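Local coordinates for protein Non-sulfated chondroitin lyase E66 (Autographa californica nucleopolyhedrovirus, PDB 3VSN) that cleaves non-sulfated chondroitin as a polysaccharide lyase of the viral envelope, and is essential for oral infection of the insect host, at residues 486-489 with 490-494; 514-517 with 518-521; 527-530 with 531-535. All coordinates share one frame; numbering follows the deposited sequence.

Interaction 1: 486-489 with 490-494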
loop_
_atom_site.group_PDB
_atom_site.type_symbol
_atom_site.label_atom_id
_atom_site.label_comp_id
_atom_site.label_asym_id
_atom_site.label_seq_id
_atom_site.Cartn_x
_atom_site.Cartn_y
_atom_site.Cartn_z
ATOM N N ASN A 486 11.010 -1.332 25.308
ATOM C CA ASN A 486 10.895 -1.314 26.766
ATOM C C ASN A 486 9.809 -2.254 27.308
ATOM O O ASN A 486 9.700 -2.440 28.526
ATOM C CB ASN A 486 10.719 0.119 27.286
ATOM C CG ASN A 486 11.900 1.017 26.943
ATOM O OD1 ASN A 486 11.721 2.140 26.472
ATOM N ND2 ASN A 486 13.111 0.521 27.166
ATOM N N ASP A 487 9.030 -2.849 26.398
ATOM C CA ASP A 487 8.039 -3.879 26.733
ATOM C C ASP A 487 8.761 -5.129 27.245
ATOM O O ASP A 487 9.725 -5.576 26.625
ATOM C CB ASP A 487 7.220 -4.278 25.486
ATOM C CG ASP A 487 6.653 -3.079 24.718
ATOM O OD1 ASP A 487 5.878 -2.302 25.315
ATOM O OD2 ASP A 487 6.963 -2.930 23.504
ATOM N N LEU A 488 8.304 -5.698 28.361
ATOM C CA LEU A 488 8.812 -7.007 28.801
ATOM C C LEU A 488 8.284 -8.091 27.863
ATOM O O LEU A 488 7.369 -7.836 27.070
ATOM C CB LEU A 488 8.405 -7.312 30.247
ATOM C CG LEU A 488 8.900 -6.400 31.379
ATOM C CD1 LEU A 488 8.374 -6.905 32.716
ATOM C CD2 LEU A 488 10.417 -6.298 31.417
ATOM N N SER A 489 8.850 -9.296 27.942
ATOM C CA SER A 489 8.364 -10.401 27.117
ATOM C C SER A 489 6.885 -10.643 27.417
ATOM O O SER A 489 6.392 -10.268 28.488
ATOM C CB SER A 489 9.168 -11.678 27.358
ATOM O OG SER A 489 8.803 -12.285 28.585
ATOM N N PHE A 490 6.180 -11.258 26.474
ATOM C CA PHE A 490 4.765 -11.555 26.672
ATOM C C PHE A 490 4.551 -12.450 27.895
ATOM O O PHE A 490 3.609 -12.245 28.657
ATOM C CB PHE A 490 4.139 -12.182 25.420
ATOM C CG PHE A 490 4.098 -11.265 24.219
ATOM C CD1 PHE A 490 4.211 -9.882 24.357
ATOM C CD2 PHE A 490 3.911 -11.794 22.946
ATOM C CE1 PHE A 490 4.162 -9.049 23.248
ATOM C CE2 PHE A 490 3.856 -10.972 21.835
ATOM C CZ PHE A 490 3.979 -9.596 21.985
ATOM N N GLU A 491 5.440 -13.423 28.100
ATOM C CA GLU A 491 5.317 -14.305 29.257
ATOM C C GLU A 491 5.542 -13.561 30.576
ATOM O O GLU A 491 4.797 -13.769 31.535
ATOM C CB GLU A 491 6.229 -15.527 29.138
ATOM C CG GLU A 491 5.821 -16.668 30.060
ATOM C CD GLU A 491 6.184 -18.041 29.513
ATOM O OE1 GLU A 491 7.383 -18.287 29.274
ATOM O OE2 GLU A 491 5.271 -18.882 29.338
ATOM N N ALA A 492 6.544 -12.685 30.616
ATOM C CA ALA A 492 6.807 -11.872 31.805
ATOM C C ALA A 492 5.642 -10.929 32.116
ATOM O O ALA A 492 5.267 -10.767 33.277
ATOM C CB ALA A 492 8.109 -11.092 31.653
ATOM N N GLN A 493 5.069 -10.320 31.078
ATOM C CA GLN A 493 3.885 -9.469 31.235
ATOM C C GLN A 493 2.715 -10.261 31.811
ATOM O O GLN A 493 2.032 -9.792 32.719
ATOM C CB GLN A 493 3.473 -8.838 29.901
ATOM C CG GLN A 493 4.384 -7.720 29.413
ATOM C CD GLN A 493 3.804 -6.990 28.216
ATOM O OE1 GLN A 493 2.669 -6.512 28.258
ATOM N NE2 GLN A 493 4.577 -6.907 27.136
ATOM N N ARG A 494 2.494 -11.465 31.282
ATOM C CA ARG A 494 1.445 -12.355 31.779
ATOM C C ARG A 494 1.612 -12.643 33.276
ATOM O O ARG A 494 0.678 -12.432 34.057
ATOM C CB ARG A 494 1.423 -13.665 30.979
ATOM C CG ARG A 494 0.338 -14.649 31.403
ATOM C CD ARG A 494 0.582 -16.024 30.795
ATOM N NE ARG A 494 -0.502 -16.971 31.072
ATOM C CZ ARG A 494 -1.625 -17.062 30.361
ATOM N NH1 ARG A 494 -1.832 -16.257 29.323
ATOM N NH2 ARG A 494 -2.548 -17.959 30.688
#
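With chi1 of S489 at 76°, OG lies between its own backbone N and carbonyl carbon and faces the first turn of helix 490-496, where it accepts from A492 N at 3.1 Å. This is the N-cap bond, nearly straight at the hydrogen, and it occupies an amide that has no helical carbonyl before it. Q493 sends its CG anti to its carbonyl carbon (chi1 -73°) and runs on extended, which carries the amide back over the helix start: NE2 donates to L488 O at 2.9 Å. The acceptor lies in the amide plane of Q493, whereas the donor is tilted 35° from the carbonyl plane of L488. The backbone turn beneath is closed by Q493 N to S489 O, also 2.9 Å. Outside the polar pairs, L488 CB rests on A492 CB at 4.0 Å, an apolar touch next to the cap. The other end of the Q493 amide, OE1, takes the backbone N of T505, so both ends of the group are held. F490 turns away from the loop to pack on T504, L477 and V536, which sets this surface helix start against strands 504-506, 472-480 and 533-540.

Interaction 2: 514-517 with 518-521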
loop_
_atom_site.group_PDB
_atom_site.type_symbol
_atom_site.label_atom_id
_atom_site.label_comp_id
_atom_site.label_asym_id
_atom_site.label_seq_id
_atom_site.Cartn_x
_atom_site.Cartn_y
_atom_site.Cartn_z
ATOM N N VAL A 514 -12.127 -10.526 23.962
ATOM C CA VAL A 514 -13.501 -10.023 24.017
ATOM C C VAL A 514 -14.469 -11.208 24.116
ATOM O O VAL A 514 -14.724 -11.886 23.116
ATOM C CB VAL A 514 -13.851 -9.128 22.800
ATOM C CG1 VAL A 514 -15.296 -8.646 22.878
ATOM C CG2 VAL A 514 -12.904 -7.939 22.711
ATOM N N PRO A 515 -14.991 -11.480 25.330
ATOM C CA PRO A 515 -15.958 -12.571 25.428
ATOM C C PRO A 515 -17.295 -12.181 24.811
ATOM O O PRO A 515 -17.666 -11.003 24.818
ATOM C CB PRO A 515 -16.104 -12.785 26.939
ATOM C CG PRO A 515 -15.742 -11.469 27.548
ATOM C CD PRO A 515 -14.687 -10.882 26.645
ATOM N N ILE A 516 -17.985 -13.165 24.247
ATOM C CA ILE A 516 -19.342 -12.978 23.750
ATOM C C ILE A 516 -20.147 -14.176 24.228
ATOM O O ILE A 516 -19.858 -15.310 23.861
ATOM C CB ILE A 516 -19.411 -12.893 22.205
ATOM C CG1 ILE A 516 -18.458 -11.811 21.662
ATOM C CG2 ILE A 516 -20.849 -12.632 21.758
ATOM C CD1 ILE A 516 -18.395 -11.721 20.149
ATOM N N THR A 517 -21.151 -13.924 25.058
ATOM C CA THR A 517 -21.968 -15.008 25.595
ATOM C C THR A 517 -22.556 -15.821 24.444
ATOM O O THR A 517 -23.056 -15.258 23.467
ATOM C CB THR A 517 -23.065 -14.476 26.532
ATOM O OG1 THR A 517 -22.472 -13.586 27.486
ATOM C CG2 THR A 517 -23.759 -15.625 27.273
ATOM N N ASN A 518 -22.441 -17.145 24.556
ATOM C CA ASN A 518 -22.933 -18.101 23.555
ATOM C C ASN A 518 -22.043 -18.278 22.317
ATOM O O ASN A 518 -22.433 -18.951 21.366
ATOM C CB ASN A 518 -24.392 -17.804 23.156
ATOM C CG ASN A 518 -25.344 -17.895 24.332
ATOM O OD1 ASN A 518 -26.105 -16.963 24.605
ATOM N ND2 ASN A 518 -25.296 -19.013 25.043
ATOM N N ILE A 519 -20.855 -17.675 22.344
ATOM C CA ILE A 519 -19.821 -17.899 21.328
ATOM C C ILE A 519 -18.551 -18.334 22.056
ATOM O O ILE A 519 -18.170 -17.729 23.057
ATOM C CB ILE A 519 -19.546 -16.625 20.494
ATOM C CG1 ILE A 519 -20.783 -16.264 19.661
ATOM C CG2 ILE A 519 -18.313 -16.802 19.606
ATOM C CD1 ILE A 519 -20.623 -15.028 18.806
ATOM N N ASN A 520 -17.905 -19.386 21.566
ATOM C CA ASN A 520 -16.657 -19.832 22.175
ATOM C C ASN A 520 -15.495 -18.890 21.860
ATOM O O ASN A 520 -15.125 -18.710 20.700
ATOM C CB ASN A 520 -16.303 -21.261 21.763
ATOM C CG ASN A 520 -15.162 -21.825 22.577
ATOM O OD1 ASN A 520 -14.026 -21.894 22.110
ATOM N ND2 ASN A 520 -15.442 -22.184 23.828
ATOM N N VAL A 521 -14.943 -18.277 22.902
ATOM C CA VAL A 521 -13.789 -17.397 22.757
ATOM C C VAL A 521 -12.700 -17.905 23.692
ATOM O O VAL A 521 -12.820 -17.772 24.914
ATOM C CB VAL A 521 -14.131 -15.923 23.086
ATOM C CG1 VAL A 521 -12.909 -15.026 22.899
ATOM C CG2 VAL A 521 -15.281 -15.428 22.222
HETATM O O HOH W 1 -17.216 -15.941 25.132
#
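I516 O receives I519 N at 3.0 Å, closing a type II beta turn from I516 to I519 in which T517 is followed by N518 with positive phi (79°). The bond is somewhat bent, 153° at the hydrogen, and the donor stands well out of the carbonyl plane of I516. On one flank of the turn the two isoleucines lie side by side and point the same way. I516 places CG2 anti to its backbone N, and this methyl meets CD1 of I519 at 3.8 Å. I519 CB lies 3.6 Å from I516 O. At the apex, T517 and N518 are exposed, and T517 CG2 approaches N518 OD1.

The loop is a reversal that follows strand 509-513, in the antiparallel sheet that also holds strand 550-558, and leads on toward strand 525-530, its two arms running 154° apart. In a tight two-residue hairpin the second bond of this same pair would run from I516 N to I519 O, but here these atoms are 4.7 Å apart, too far for a direct bond. A water is inserted between them: it accepts from I516 N at 3.0 Å and donates to I519 O at 2.9 Å.

Further back, V521 leans both methyls on V514 O, CG1 at 3.6 Å and CG2 at 3.7 Å; this buried carbonyl has no polar partner in the model. I516 also packs on C553 of strand 550-558, L456 of strand 452-461 and A567 of strand 566-569, while I519 touches S551 and R569 of the first and last of these.

Interaction 3: 527-530 with 531-535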
loop_
_atom_site.group_PDB
_atom_site.type_symbol
_atom_site.label_atom_id
_atom_site.label_comp_id
_atom_site.label_asym_id
_atom_site.label_seq_id
_atom_site.Cartn_x
_atom_site.Cartn_y
_atom_site.Cartn_z
ATOM N N ARG A 527 3.059 -18.232 23.336
ATOM C CA ARG A 527 3.862 -19.277 22.701
ATOM C C ARG A 527 4.873 -18.674 21.728
ATOM O O ARG A 527 4.596 -17.646 21.108
ATOM C CB ARG A 527 2.947 -20.258 21.960
ATOM C CG ARG A 527 3.646 -21.470 21.362
ATOM C CD ARG A 527 2.645 -22.384 20.669
ATOM N NE ARG A 527 1.998 -21.712 19.543
ATOM C CZ ARG A 527 2.465 -21.699 18.298
ATOM N NH1 ARG A 527 3.594 -22.329 17.989
ATOM N NH2 ARG A 527 1.801 -21.047 17.355
ATOM N N SER A 528 6.036 -19.319 21.611
ATOM C CA SER A 528 7.045 -18.962 20.606
ATOM C C SER A 528 7.085 -19.999 19.477
ATOM O O SER A 528 7.498 -21.141 19.702
ATOM C CB SER A 528 8.431 -18.835 21.249
ATOM O OG SER A 528 8.458 -17.780 22.193
ATOM N N PRO A 529 6.656 -19.611 18.258
ATOM C CA PRO A 529 6.621 -20.546 17.123
ATOM C C PRO A 529 7.997 -20.846 16.520
ATOM O O PRO A 529 8.169 -21.876 15.867
ATOM C CB PRO A 529 5.751 -19.816 16.098
ATOM C CG PRO A 529 5.950 -18.369 16.408
ATOM C CD PRO A 529 6.109 -18.287 17.898
ATOM N N ASN A 530 8.942 -19.931 16.715
ATOM C CA ASN A 530 10.334 -20.109 16.310
ATOM C C ASN A 530 11.208 -19.185 17.157
ATOM O O ASN A 530 10.702 -18.492 18.047
ATOM C CB ASN A 530 10.525 -19.868 14.796
ATOM C CG ASN A 530 10.135 -18.462 14.358
ATOM O OD1 ASN A 530 10.421 -17.479 15.041
ATOM N ND2 ASN A 530 9.495 -18.362 13.197
ATOM N N SER A 531 12.509 -19.160 16.880
ATOM C CA SER A 531 13.448 -18.393 17.697
ATOM C C SER A 531 13.395 -16.875 17.460
ATOM O O SER A 531 14.082 -16.119 18.148
ATOM C CB SER A 531 14.873 -18.911 17.489
ATOM O OG SER A 531 15.256 -18.771 16.133
ATOM N N SER A 532 12.577 -16.434 16.505
ATOM C CA SER A 532 12.503 -15.018 16.134
ATOM C C SER A 532 11.194 -14.345 16.554
ATOM O O SER A 532 11.054 -13.125 16.424
ATOM C CB SER A 532 12.670 -14.862 14.616
ATOM O OG SER A 532 13.892 -15.417 14.162
ATOM N N VAL A 533 10.241 -15.137 17.043
ATOM C CA VAL A 533 8.870 -14.661 17.251
ATOM C C VAL A 533 8.282 -15.105 18.596
ATOM O O VAL A 533 8.500 -16.239 19.033
ATOM C CB VAL A 533 7.951 -15.140 16.100
ATOM C CG1 VAL A 533 6.503 -14.725 16.331
ATOM C CG2 VAL A 533 8.436 -14.600 14.761
ATOM N N GLU A 534 7.548 -14.199 19.246
ATOM C CA GLU A 534 6.696 -14.541 20.390
ATOM C C GLU A 534 5.253 -14.115 20.087
ATOM O O GLU A 534 5.023 -13.064 19.471
ATOM C CB GLU A 534 7.199 -13.880 21.682
ATOM C CG GLU A 534 6.602 -14.461 22.961
ATOM C CD GLU A 534 6.978 -13.689 24.221
ATOM O OE1 GLU A 534 7.361 -12.497 24.123
ATOM O OE2 GLU A 534 6.873 -14.276 25.328
ATOM N N LEU A 535 4.292 -14.931 20.517
ATOM C CA LEU A 535 2.878 -14.688 20.226
ATOM C C LEU A 535 2.001 -14.676 21.465
ATOM O O LEU A 535 2.276 -15.374 22.442
ATOM C CB LEU A 535 2.325 -15.771 19.291
ATOM C CG LEU A 535 3.005 -16.116 17.967
ATOM C CD1 LEU A 535 2.375 -17.378 17.392
ATOM C CD2 LEU A 535 2.903 -14.964 16.973
HETATM O O HOH W 2 11.112 -16.682 20.399
#
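P529 and V533 cross at about a right angle, the proline CG meeting V533 CG1 at 3.7 Å. The same proline ring reaches L535 obliquely, with CD 3.8 Å from L535 CG, so one ring touches two residues of strand 533-540. R527 and L535, by contrast, lie side by side and point the same way. The arginine starts with CG anti to its backbone N, then bends at chi3 (63°), and NH2 comes obliquely to L535 CD1 at 3.7 Å, while NE forms a salt bridge with E537.

Beneath these side chains, R527 and L535 form an antiparallel hydrogen-bonded pair: R527 N donates to L535 O, and L535 N donates to R527 O at 2.8 Å. The chain turns a corner at P529 and then reverses through a type I turn from N530 to V533. There N530 folds inward, chi1 60°, and its OD1 accepts from S532 N, two residues on, at 2.8 Å and 150°: an Asx turn. Its ND2 is bound to N381 O. Near the corner, S528 CA makes a CA-H...O contact with V533 O at 3.5 Å. Separately, a water donates to V533 O.

The chemistry therefore divides along the hairpin: paired backbone amides hold its base, proline and aliphatic contacts fill its middle, and the N530 side chain adds an Asx-turn bond within the tip. At the base, E537 probably offsets part of the charge of R527, with R473 close by, and NH1 is satisfied by L394 O.

Overall arrangement
All three contacts are local and fall in the C-terminal, strand-rich part of the chain, away from the catalytic residues. Interaction 1 is a surface contact, whereas interactions 2 and 3 are partly buried. Interactions 1 and 3 touch, their centres 13 Å apart: the carboxylate of E534 receives F490 N through OE1 and E491 N through OE2, so the hairpin supplies a second acceptor group to the helix start capped by S489. Interaction 2, centred 26 to 27 Å from the others, lies against a different sheet from interaction 3, while interaction 1 touches strands of both. Capping and side-chain-to-backbone bonds govern 486-494, water and isoleucine packing 514-521, strand pairing with proline contacts 527-535.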